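Local coordinates for protein Bis(5'-nucleosyl)-tetraphosphatase [asymmetrical] (Caenorhabditis elegans, PDB 1KTG) that hydrolyses diadenosine tetraphosphate asymmetrically to AMP and ATP, as a divalent-metal-dependent member of the Nudix hydrolase family, at residues H30-P35 against H104-W109; E56-K61 against D97-H102. All blocks are in the same frame, centred on the assembly; numbering follows the deposited sequence.

Contact 1 (H30-P35 against H104-W109). With AMP (adenosine monophosphate), chain J.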
ATOM      1  N   HIS A  30       7.158   1.223  14.262  1.00  8.50           N
ATOM      2  CA  HIS A  30       7.573   0.162  13.332  1.00  8.75           C
ATOM      3  C   HIS A  30       6.395  -0.612  12.758  1.00  8.67           C
ATOM      4  O   HIS A  30       6.460  -1.829  12.549  1.00  9.53           O
ATOM      5  CB  HIS A  30       8.559  -0.815  13.983  1.00  8.82           C
ATOM      6  CG  HIS A  30       9.796  -0.158  14.495  1.00  8.83           C
ATOM      7  ND1 HIS A  30      10.498   0.774  13.761  1.00  9.17           N
ATOM      8  CD2 HIS A  30      10.448  -0.278  15.677  1.00  9.38           C
ATOM      9  CE1 HIS A  30      11.526   1.207  14.472  1.00 10.20           C
ATOM     10  NE2 HIS A  30      11.519   0.583  15.638  1.00  9.71           N
ATOM     11  N   HIS A  31       5.307   0.089  12.504  1.00  8.57           N
ATOM     12  CA  HIS A  31       4.132  -0.556  11.923  1.00  8.16           C
ATOM     13  C   HIS A  31       4.352  -0.834  10.445  1.00  7.61           C
ATOM     14  O   HIS A  31       5.268  -0.306   9.817  1.00  7.23           O
ATOM     15  CB  HIS A  31       2.909   0.327  12.088  1.00  8.97           C
ATOM     16  CG  HIS A  31       3.084   1.680  11.493  1.00  9.91           C
ATOM     17  ND1 HIS A  31       4.083   2.536  11.896  1.00 12.80           N
ATOM     18  CD2 HIS A  31       2.418   2.315  10.503  1.00 11.99           C
ATOM     19  CE1 HIS A  31       4.016   3.650  11.191  1.00 12.33           C
ATOM     20  NE2 HIS A  31       3.014   3.541  10.337  1.00 13.10           N
ATOM     21  N   TRP A  32       3.475  -1.663   9.904  1.00  6.83           N
ATOM     22  CA  TRP A  32       3.546  -2.104   8.525  1.00  6.31           C
ATOM     23  C   TRP A  32       2.370  -1.582   7.694  1.00  6.53           C
ATOM     24  O   TRP A  32       1.221  -1.702   8.095  1.00  5.99           O
ATOM     25  CB  TRP A  32       3.480  -3.636   8.492  1.00  6.19           C
ATOM     26  CG  TRP A  32       4.594  -4.394   9.172  1.00  5.56           C
ATOM     27  CD1 TRP A  32       4.785  -4.563  10.516  1.00  4.88           C
ATOM     28  CD2 TRP A  32       5.636  -5.134   8.530  1.00  5.66           C
ATOM     29  NE1 TRP A  32       5.889  -5.350  10.747  1.00  5.04           N
ATOM     30  CE2 TRP A  32       6.431  -5.714   9.541  1.00  5.78           C
ATOM     31  CE3 TRP A  32       5.983  -5.362   7.195  1.00  6.07           C
ATOM     32  CZ2 TRP A  32       7.542  -6.492   9.259  1.00  6.51           C
ATOM     33  CZ3 TRP A  32       7.081  -6.131   6.917  1.00  5.27           C
ATOM     34  CH2 TRP A  32       7.850  -6.695   7.943  1.00  6.31           C
ATOM     35  N   THR A  33       2.667  -1.021   6.529  1.00  6.63           N
ATOM     36  CA  THR A  33       1.632  -0.569   5.601  1.00  6.66           C
ATOM     37  C   THR A  33       2.147  -0.803   4.197  1.00  6.75           C
ATOM     38  O   THR A  33       3.340  -1.047   4.006  1.00  6.76           O
ATOM     39  CB  THR A  33       1.334   0.936   5.738  1.00  6.78           C
ATOM     40  OG1 THR A  33       2.369   1.686   5.089  1.00  6.95           O
ATOM     41  CG2 THR A  33       1.334   1.413   7.193  1.00  7.91           C
ATOM     42  N   PRO A  34       1.265  -0.735   3.205  1.00  6.44           N
ATOM     43  CA  PRO A  34       1.718  -0.766   1.817  1.00  6.27           C
ATOM     44  C   PRO A  34       2.434   0.555   1.563  1.00  6.22           C
ATOM     45  O   PRO A  34       2.370   1.427   2.430  1.00  6.44           O
ATOM     46  CB  PRO A  34       0.406  -0.852   1.011  1.00  6.28           C
ATOM     47  CG  PRO A  34      -0.625  -1.274   2.002  1.00  6.62           C
ATOM     48  CD  PRO A  34      -0.200  -0.646   3.301  1.00  6.50           C
ATOM     49  N   PRO A  35       3.113   0.705   0.433  1.00  6.40           N
ATOM     50  CA  PRO A  35       3.810   1.958   0.136  1.00  6.12           C
ATOM     51  C   PRO A  35       2.804   3.091   0.117  1.00  6.22           C
ATOM     52  O   PRO A  35       1.787   2.965  -0.540  1.00  5.91           O
ATOM     53  CB  PRO A  35       4.395   1.719  -1.261  1.00  6.47           C
ATOM     54  CG  PRO A  35       4.366   0.212  -1.445  1.00  6.16           C
ATOM     55  CD  PRO A  35       3.248  -0.282  -0.649  1.00  5.90           C
ATOM     56  N   HIS A 104      11.879   2.829   5.626  1.00  6.00           N
ATOM     57  CA  HIS A 104      11.513   1.456   5.968  1.00  6.30           C
ATOM     58  C   HIS A 104      12.717   0.564   6.228  1.00  6.44           C
ATOM     59  O   HIS A 104      13.822   0.825   5.734  1.00  6.65           O
ATOM     60  CB  HIS A 104      10.578   0.872   4.903  1.00  6.10           C
ATOM     61  CG  HIS A 104       9.324   1.669   4.765  1.00  6.52           C
ATOM     62  ND1 HIS A 104       9.254   2.790   3.969  1.00  7.73           N
ATOM     63  CD2 HIS A 104       8.133   1.582   5.405  1.00  6.70           C
ATOM     64  CE1 HIS A 104       8.060   3.339   4.097  1.00  8.40           C
ATOM     65  NE2 HIS A 104       7.362   2.630   4.964  1.00  5.65           N
ATOM     66  N   GLN A 105      12.496  -0.476   7.033  1.00  6.18           N
ATOM     67  CA  GLN A 105      13.585  -1.335   7.475  1.00  5.85           C
ATOM     68  C   GLN A 105      13.417  -2.789   7.055  1.00  5.39           C
ATOM     69  O   GLN A 105      14.327  -3.592   7.251  1.00  5.64           O
ATOM     70  CB  GLN A 105      13.744  -1.245   8.997  1.00  6.10           C
ATOM     71  CG  GLN A 105      12.504  -1.670   9.802  1.00  6.71           C
ATOM     72  CD  GLN A 105      12.756  -1.653  11.298  1.00  8.67           C
ATOM     73  OE1 GLN A 105      12.348  -2.562  12.017  1.00 10.20           O
ATOM     74  NE2 GLN A 105      13.446  -0.622  11.767  1.00  6.63           N
ATOM     75  N   ASN A 106      12.263  -3.131   6.487  1.00  4.43           N
ATOM     76  CA  ASN A 106      12.019  -4.500   6.026  1.00  4.93           C
ATOM     77  C   ASN A 106      10.732  -4.539   5.210  1.00  4.75           C
ATOM     78  O   ASN A 106      10.006  -3.553   5.147  1.00  5.80           O
ATOM     79  CB  ASN A 106      11.890  -5.435   7.238  1.00  3.87           C
ATOM     80  CG  ASN A 106      12.135  -6.919   6.898  1.00  5.11           C
ATOM     81  OD1 ASN A 106      11.922  -7.793   7.738  1.00  6.99           O
ATOM     82  ND2 ASN A 106      12.604  -7.194   5.689  1.00  2.79           N
ATOM     83  N   TRP A 107      10.472  -5.658   4.552  1.00  5.37           N
ATOM     84  CA  TRP A 107       9.239  -5.829   3.804  1.00  5.31           C
ATOM     85  C   TRP A 107       8.861  -7.290   3.834  1.00  5.20           C
ATOM     86  O   TRP A 107       9.646  -8.130   4.246  1.00  5.06           O
ATOM     87  CB  TRP A 107       9.380  -5.337   2.351  1.00  5.89           C
ATOM     88  CG  TRP A 107      10.124  -6.260   1.413  1.00  5.77           C
ATOM     89  CD1 TRP A 107       9.596  -7.295   0.699  1.00  5.98           C
ATOM     90  CD2 TRP A 107      11.511  -6.206   1.062  1.00  5.85           C
ATOM     91  NE1 TRP A 107      10.572  -7.899  -0.056  1.00  8.01           N
ATOM     92  CE2 TRP A 107      11.755  -7.242   0.142  1.00  5.95           C
ATOM     93  CE3 TRP A 107      12.575  -5.378   1.428  1.00  5.03           C
ATOM     94  CZ2 TRP A 107      13.014  -7.483  -0.401  1.00  7.02           C
ATOM     95  CZ3 TRP A 107      13.825  -5.621   0.887  1.00  6.68           C
ATOM     96  CH2 TRP A 107      14.034  -6.663  -0.013  1.00  5.43           C
ATOM     97  N   LYS A 108       7.645  -7.594   3.402  1.00  5.65           N
ATOM     98  CA  LYS A 108       7.198  -8.980   3.318  1.00  5.18           C
ATOM     99  C   LYS A 108       6.101  -9.105   2.282  1.00  5.27           C
ATOM    100  O   LYS A 108       5.251  -8.218   2.151  1.00  4.94           O
ATOM    101  CB  LYS A 108       6.678  -9.478   4.664  1.00  5.51           C
ATOM    102  CG  LYS A 108       6.502 -10.994   4.721  1.00  5.61           C
ATOM    103  CD  LYS A 108       6.066 -11.454   6.113  1.00  6.50           C
ATOM    104  CE  LYS A 108       5.750 -12.944   6.185  1.00  5.02           C
ATOM    105  NZ  LYS A 108       5.003 -13.287   7.455  1.00  4.35           N
ATOM    106  N   TRP A 109       6.137 -10.189   1.521  1.00  5.50           N
ATOM    107  CA  TRP A 109       5.043 -10.483   0.600  1.00  5.48           C
ATOM    108  C   TRP A 109       4.114 -11.407   1.380  1.00  5.53           C
ATOM    109  O   TRP A 109       4.499 -12.512   1.756  1.00  5.69           O
ATOM    110  CB  TRP A 109       5.558 -11.147  -0.667  1.00  5.00           C
ATOM    111  CG  TRP A 109       6.206 -10.181  -1.610  1.00  5.51           C
ATOM    112  CD1 TRP A 109       7.538  -9.976  -1.789  1.00  5.21           C
ATOM    113  CD2 TRP A 109       5.539  -9.302  -2.518  1.00  5.66           C
ATOM    114  NE1 TRP A 109       7.742  -9.015  -2.750  1.00  5.56           N
ATOM    115  CE2 TRP A 109       6.526  -8.589  -3.213  1.00  6.11           C
ATOM    116  CE3 TRP A 109       4.195  -9.042  -2.811  1.00  5.87           C
ATOM    117  CZ2 TRP A 109       6.216  -7.637  -4.187  1.00  6.98           C
ATOM    118  CZ3 TRP A 109       3.893  -8.097  -3.784  1.00  6.17           C
ATOM    119  CH2 TRP A 109       4.899  -7.409  -4.455  1.00  6.62           C
TER
HETATM  120  P   AMP J 701       1.566   6.375   9.126  1.00 20.52           P
HETATM  121  O1P AMP J 701       1.855   4.986   8.588  1.00 18.83           O
HETATM  122  O2P AMP J 701       0.234   6.876   8.615  1.00 21.18           O
HETATM  123  O3P AMP J 701       2.766   7.245   8.895  1.00 19.51           O
HETATM  124  O5' AMP J 701       1.426   6.194  10.721  1.00 21.42           O
HETATM  125  C5' AMP J 701       1.254   7.317  11.580  1.00 20.87           C
HETATM  126  C4' AMP J 701       0.809   6.805  12.938  1.00 21.33           C
HETATM  127  O4' AMP J 701      -0.500   6.265  12.791  1.00 21.85           O
HETATM  128  C3' AMP J 701       1.706   5.691  13.454  1.00 21.74           C
HETATM  129  O3' AMP J 701       1.941   5.882  14.841  1.00 23.74           O
HETATM  130  C2' AMP J 701       0.938   4.409  13.175  1.00 21.27           C
HETATM  131  O2' AMP J 701       1.064   3.452  14.217  1.00 21.55           O
HETATM  132  C1' AMP J 701      -0.509   4.860  13.056  1.00 21.71           C
HETATM  133  N9  AMP J 701      -1.281   4.166  11.999  1.00 22.06           N
HETATM  134  C8  AMP J 701      -0.859   3.763  10.781  1.00 21.33           C
HETATM  135  N7  AMP J 701      -1.880   3.171  10.114  1.00 21.61           N
HETATM  136  C5  AMP J 701      -2.961   3.196  10.888  1.00 22.20           C
HETATM  137  C6  AMP J 701      -4.359   2.735  10.766  1.00 22.09           C
HETATM  138  N6  AMP J 701      -4.781   2.114   9.637  1.00 21.16           N
HETATM  139  N1  AMP J 701      -5.184   2.945  11.804  1.00 22.63           N
HETATM  140  C2  AMP J 701      -4.767   3.562  12.930  1.00 23.35           C
HETATM  141  N3  AMP J 701      -3.500   4.006  13.096  1.00 22.72           N
HETATM  142  C4  AMP J 701      -2.576   3.850  12.135  1.00 22.56           C
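Trp32 and the backbone at Trp107 make the closest van der Waals approach of this contact, with Trp32 CZ3 lying 3.7 Å from Trp107 C. The carbonyl carbon sits in the plane of the indole, so it is the six-membered edge of the ring, not a face, that abuts strand 106-109. Chi1 of -62° sets Trp32 CG anti to its own carbonyl carbon, and the ring's turn about chi2 presents its edge; CZ3 also lies 4.1 Å from Lys108 CB. Beyond CB the lysine chain runs extended and away, ending in a salt bridge with Asp114. Near the other end, the His30 ring and the Gln105 side chain cross at about a right angle, their planes 25° apart; His30 ND1 itself is hydrogen-bonded to Ala25 O.

No hydrogen bond joins the two segments directly. Strand 17-25 lies between them and bonds to both: Thr33 pairs with Leu23, while Gln105 and Asn106 pair with Gln24.

Within 30-35, His31 carries the hydrogen bond to the nucleotide. Its NE2 donates to AMP O1P at 2.5 Å, with an N-H...O angle of 159° and the phosphate oxygen in the ring plane. AMP C2' lies 3.6 Å above the ring centre, so phosphate and ribose engage one imidazole at edge and face. An alanine here would probably leave O1P without this donor and open a gap beside the ribose. Thr33 CG2 adds a looser approach, 3.9 Å from AMP O1P. Tyr76, Tyr121, Lys36 and Lys83 also hydrogen-bond the nucleotide in this AMP pocket on the Nudix fold.

Contact 2 (E56-K61 against D97-H102). With MG (magnesium ion), chain I; MG (magnesium ion), chain F.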
ATOM      1  N   GLU A  56       9.435   4.478  -1.919  1.00  5.79           N
ATOM      2  CA  GLU A  56       9.533   3.561  -0.786  1.00  6.16           C
ATOM      3  C   GLU A  56       9.843   2.112  -1.149  1.00  6.32           C
ATOM      4  O   GLU A  56      10.416   1.374  -0.339  1.00  6.52           O
ATOM      5  CB  GLU A  56       8.255   3.640   0.056  1.00  5.93           C
ATOM      6  CG  GLU A  56       8.008   5.034   0.622  1.00  6.36           C
ATOM      7  CD  GLU A  56       6.785   5.123   1.511  1.00  5.86           C
ATOM      8  OE1 GLU A  56       5.997   4.150   1.586  1.00  5.77           O
ATOM      9  OE2 GLU A  56       6.624   6.176   2.168  1.00  5.85           O
ATOM     10  N   ALA A  57       9.449   1.688  -2.348  1.00  5.98           N
ATOM     11  CA  ALA A  57       9.643   0.290  -2.736  1.00  6.05           C
ATOM     12  C   ALA A  57      10.409   0.121  -4.042  1.00  6.35           C
ATOM     13  O   ALA A  57      10.699  -1.003  -4.443  1.00  6.58           O
ATOM     14  CB  ALA A  57       8.314  -0.405  -2.813  1.00  6.02           C
ATOM     15  N   ASN A  58      10.730   1.230  -4.699  1.00  6.05           N
ATOM     16  CA  ASN A  58      11.466   1.214  -5.961  1.00  6.85           C
ATOM     17  C   ASN A  58      10.681   0.508  -7.070  1.00  6.74           C
ATOM     18  O   ASN A  58      11.262  -0.151  -7.932  1.00  6.42           O
ATOM     19  CB  ASN A  58      12.848   0.579  -5.783  1.00  7.39           C
ATOM     20  CG  ASN A  58      13.864   1.090  -6.780  1.00  8.63           C
ATOM     21  OD1 ASN A  58      14.852   0.419  -7.063  1.00 13.53           O
ATOM     22  ND2 ASN A  58      13.644   2.284  -7.304  1.00 10.73           N
ATOM     23  N   ILE A  59       9.355   0.652  -7.017  1.00  6.53           N
ATOM     24  CA  ILE A  59       8.460   0.132  -8.044  1.00  7.20           C
ATOM     25  C   ILE A  59       7.887   1.327  -8.810  1.00  7.19           C
ATOM     26  O   ILE A  59       7.272   2.232  -8.212  1.00  7.40           O
ATOM     27  CB  ILE A  59       7.334  -0.688  -7.425  1.00  7.07           C
ATOM     28  CG1 ILE A  59       7.905  -1.932  -6.748  1.00  7.04           C
ATOM     29  CG2 ILE A  59       6.326  -1.085  -8.491  1.00  8.46           C
ATOM     30  CD1 ILE A  59       6.924  -2.670  -5.846  1.00  8.03           C
ATOM     31  N   THR A  60       8.084   1.303 -10.126  1.00  7.58           N
ATOM     32  CA  THR A  60       7.638   2.361 -11.024  1.00  8.08           C
ATOM     33  C   THR A  60       6.233   2.103 -11.562  1.00  8.25           C
ATOM     34  O   THR A  60       5.725   0.975 -11.545  1.00  7.48           O
ATOM     35  CB  THR A  60       8.583   2.504 -12.231  1.00  8.56           C
ATOM     36  OG1 THR A  60       8.394   1.402 -13.137  1.00  9.98           O
ATOM     37  CG2 THR A  60      10.061   2.427 -11.824  1.00  9.81           C
ATOM     38  N   LYS A  61       5.622   3.162 -12.072  1.00  7.71           N
ATOM     39  CA  LYS A  61       4.277   3.070 -12.619  1.00  8.38           C
ATOM     40  C   LYS A  61       4.229   2.045 -13.745  1.00  7.95           C
ATOM     41  O   LYS A  61       3.247   1.318 -13.895  1.00  7.84           O
ATOM     42  CB  LYS A  61       3.840   4.440 -13.131  1.00  8.70           C
ATOM     43  CG  LYS A  61       2.640   4.423 -14.055  1.00 11.26           C
ATOM     44  CD  LYS A  61       1.349   4.262 -13.291  1.00 13.56           C
ATOM     45  CE  LYS A  61       0.119   4.447 -14.200  1.00 14.74           C
ATOM     46  NZ  LYS A  61       0.224   5.578 -15.149  1.00 18.83           N
ATOM     47  N   ASP A  97      12.146  -6.526  -8.102  1.00 12.49           N
ATOM     48  CA  ASP A  97      12.721  -6.561  -6.780  1.00 12.32           C
ATOM     49  C   ASP A  97      12.477  -5.269  -6.032  1.00 11.61           C
ATOM     50  O   ASP A  97      12.727  -4.162  -6.522  1.00 12.06           O
ATOM     51  CB  ASP A  97      14.217  -6.824  -6.880  1.00 13.07           C
ATOM     52  CG  ASP A  97      14.525  -8.186  -7.451  1.00 13.21           C
ATOM     53  OD1 ASP A  97      13.724  -9.118  -7.236  1.00 17.90           O
ATOM     54  OD2 ASP A  97      15.527  -8.426  -8.135  1.00 16.03           O
ATOM     55  N   VAL A  98      11.975  -5.450  -4.828  1.00 10.20           N
ATOM     56  CA  VAL A  98      11.692  -4.368  -3.922  1.00  9.34           C
ATOM     57  C   VAL A  98      12.999  -3.869  -3.319  1.00  8.26           C
ATOM     58  O   VAL A  98      13.870  -4.663  -2.972  1.00  7.25           O
ATOM     59  CB  VAL A  98      10.785  -4.868  -2.811  1.00  9.28           C
ATOM     60  CG1 VAL A  98      10.696  -3.857  -1.679  1.00  8.96           C
ATOM     61  CG2 VAL A  98       9.414  -5.185  -3.375  1.00 10.70           C
ATOM     62  N   GLN A  99      13.119  -2.550  -3.206  1.00  7.28           N
ATOM     63  CA  GLN A  99      14.263  -1.916  -2.583  1.00  7.31           C
ATOM     64  C   GLN A  99      13.709  -0.797  -1.711  1.00  6.85           C
ATOM     65  O   GLN A  99      12.823  -0.051  -2.142  1.00  6.28           O
ATOM     66  CB  GLN A  99      15.230  -1.360  -3.617  1.00  7.24           C
ATOM     67  CG  GLN A  99      16.139  -2.416  -4.205  1.00  9.31           C
ATOM     68  CD  GLN A  99      17.053  -1.869  -5.282  1.00 12.32           C
ATOM     69  OE1 GLN A  99      17.230  -2.496  -6.332  1.00 14.83           O
ATOM     70  NE2 GLN A  99      17.630  -0.700  -5.029  1.00 14.24           N
ATOM     71  N   LEU A 100      14.233  -0.691  -0.499  1.00  6.25           N
ATOM     72  CA  LEU A 100      13.721   0.267   0.462  1.00  6.49           C
ATOM     73  C   LEU A 100      14.540   1.542   0.522  1.00  6.80           C
ATOM     74  O   LEU A 100      15.684   1.602   0.068  1.00  6.69           O
ATOM     75  CB  LEU A 100      13.694  -0.356   1.863  1.00  6.40           C
ATOM     76  CG  LEU A 100      12.971  -1.700   2.027  1.00  7.50           C
ATOM     77  CD1 LEU A 100      13.016  -2.150   3.504  1.00  8.68           C
ATOM     78  CD2 LEU A 100      11.531  -1.606   1.546  1.00  8.61           C
ATOM     79  N   SER A 101      13.914   2.554   1.112  1.00  6.54           N
ATOM     80  CA  SER A 101      14.531   3.839   1.373  1.00  6.81           C
ATOM     81  C   SER A 101      14.724   3.930   2.887  1.00  6.90           C
ATOM     82  O   SER A 101      14.400   2.990   3.605  1.00  7.06           O
ATOM     83  CB  SER A 101      13.612   4.957   0.892  1.00  6.83           C
ATOM     84  OG  SER A 101      12.484   5.064   1.735  1.00  7.29           O
ATOM     85  N   HIS A 102      15.220   5.061   3.383  1.00  7.24           N
ATOM     86  CA  HIS A 102      15.441   5.216   4.819  1.00  7.71           C
ATOM     87  C   HIS A 102      14.155   5.153   5.639  1.00  7.07           C
ATOM     88  O   HIS A 102      14.218   4.952   6.846  1.00  6.43           O
ATOM     89  CB  HIS A 102      16.167   6.524   5.133  1.00  8.19           C
ATOM     90  CG  HIS A 102      15.364   7.751   4.835  1.00 11.02           C
ATOM     91  ND1 HIS A 102      14.388   8.229   5.685  1.00 13.76           N
ATOM     92  CD2 HIS A 102      15.413   8.615   3.794  1.00 13.49           C
ATOM     93  CE1 HIS A 102      13.854   9.320   5.168  1.00 14.34           C
ATOM     94  NE2 HIS A 102      14.463   9.581   4.024  1.00 14.93           N
TER
HETATM   95 MG    MG I 505       7.325   8.139   1.999  1.00  8.41          MG
HETATM   96 MG    MG F 502       5.232   6.474   3.662  1.00  9.00          MG
HETATM   97  O   HOH W   1      11.136   2.850   1.962  1.00  9.25           O
HETATM   98  O   HOH W   2       4.735   4.437   4.017  1.00  6.07           O
HETATM   99  O   HOH W   3       4.017   6.948   5.311  1.00  9.71           O
HETATM  100  O   HOH W   4       6.876   6.304   5.016  1.00  8.11           O
HETATM  101  O   HOH W   5       8.966   8.020   0.566  1.00  7.63           O
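Backbone packing dominates this partly buried contact, where the C-terminal end of the Nudix-box helix, residues 45-57, and the turn after it meet the loop leading into strand 104-110. The touching parts run nearly antiparallel, with end-to-end directions 154° apart. A single direct hydrogen bond crosses: Gln99 N gives to Ala57 O at 3.1 Å, nearly straight at its hydrogen (171°), although the donor stands well above the carbonyl plane. Two CA-H...O approaches flank it, Val98 CA to Ala57 O at 3.5 Å and Leu100 CA to Glu56 O at 3.6 Å, the latter almost linear.

Apolar contacts are modest: the methyl Ala57 CB faces Val98 CG1, and Ile59 CD1 approaches Val98 CG2, each pair 4.3 Å apart. On the exposed flank, the side chains of Asn58 and Gln99 lie side by side, pointing the same way, their amide planes turned 60° apart. Asn58 has positive phi, which marks where the chain leaves the helix.

Water 1 bridges the segments, donating to Glu56 O and accepting from Ser101 N, and so satisfies a helix-end carbonyl facing the loop. The side chain of Glu56 heads the other way, CB pointing away from the loop, with an extended chain that delivers the carboxylate to the metal cluster. Glu52, Glu103 and the carbonyl of Lys36 also supply magnesium ligands there. Glu56 OE2 bridges two magnesium ions at 2.1 Å each, while Glu56 OE1 accepts a hydrogen bond of 2.8 Å from water 2, itself a ligand of one of them.

Overall arrangement
Contact 1 is a surface contact with none of its touching residues buried, whereas contact 2 is partly buried, four of its nine touching residues being so. Their centres lie 11 Å apart. They use successive elements of the chain: 97-102 leads into strand 104-110, and strand 32-38 is followed by helix 45-57. Contact 1 relies on an aromatic edge with no direct hydrogen bond; contact 2 relies on main-chain and water-mediated bonds. Each also serves a different part of the active site, the nucleotide for 30-35 and the magnesium cluster for 56-61. Among the places where they touch, Pro35 CA and His104 CE1 each pack 3.4 Å from Glu56 OE1.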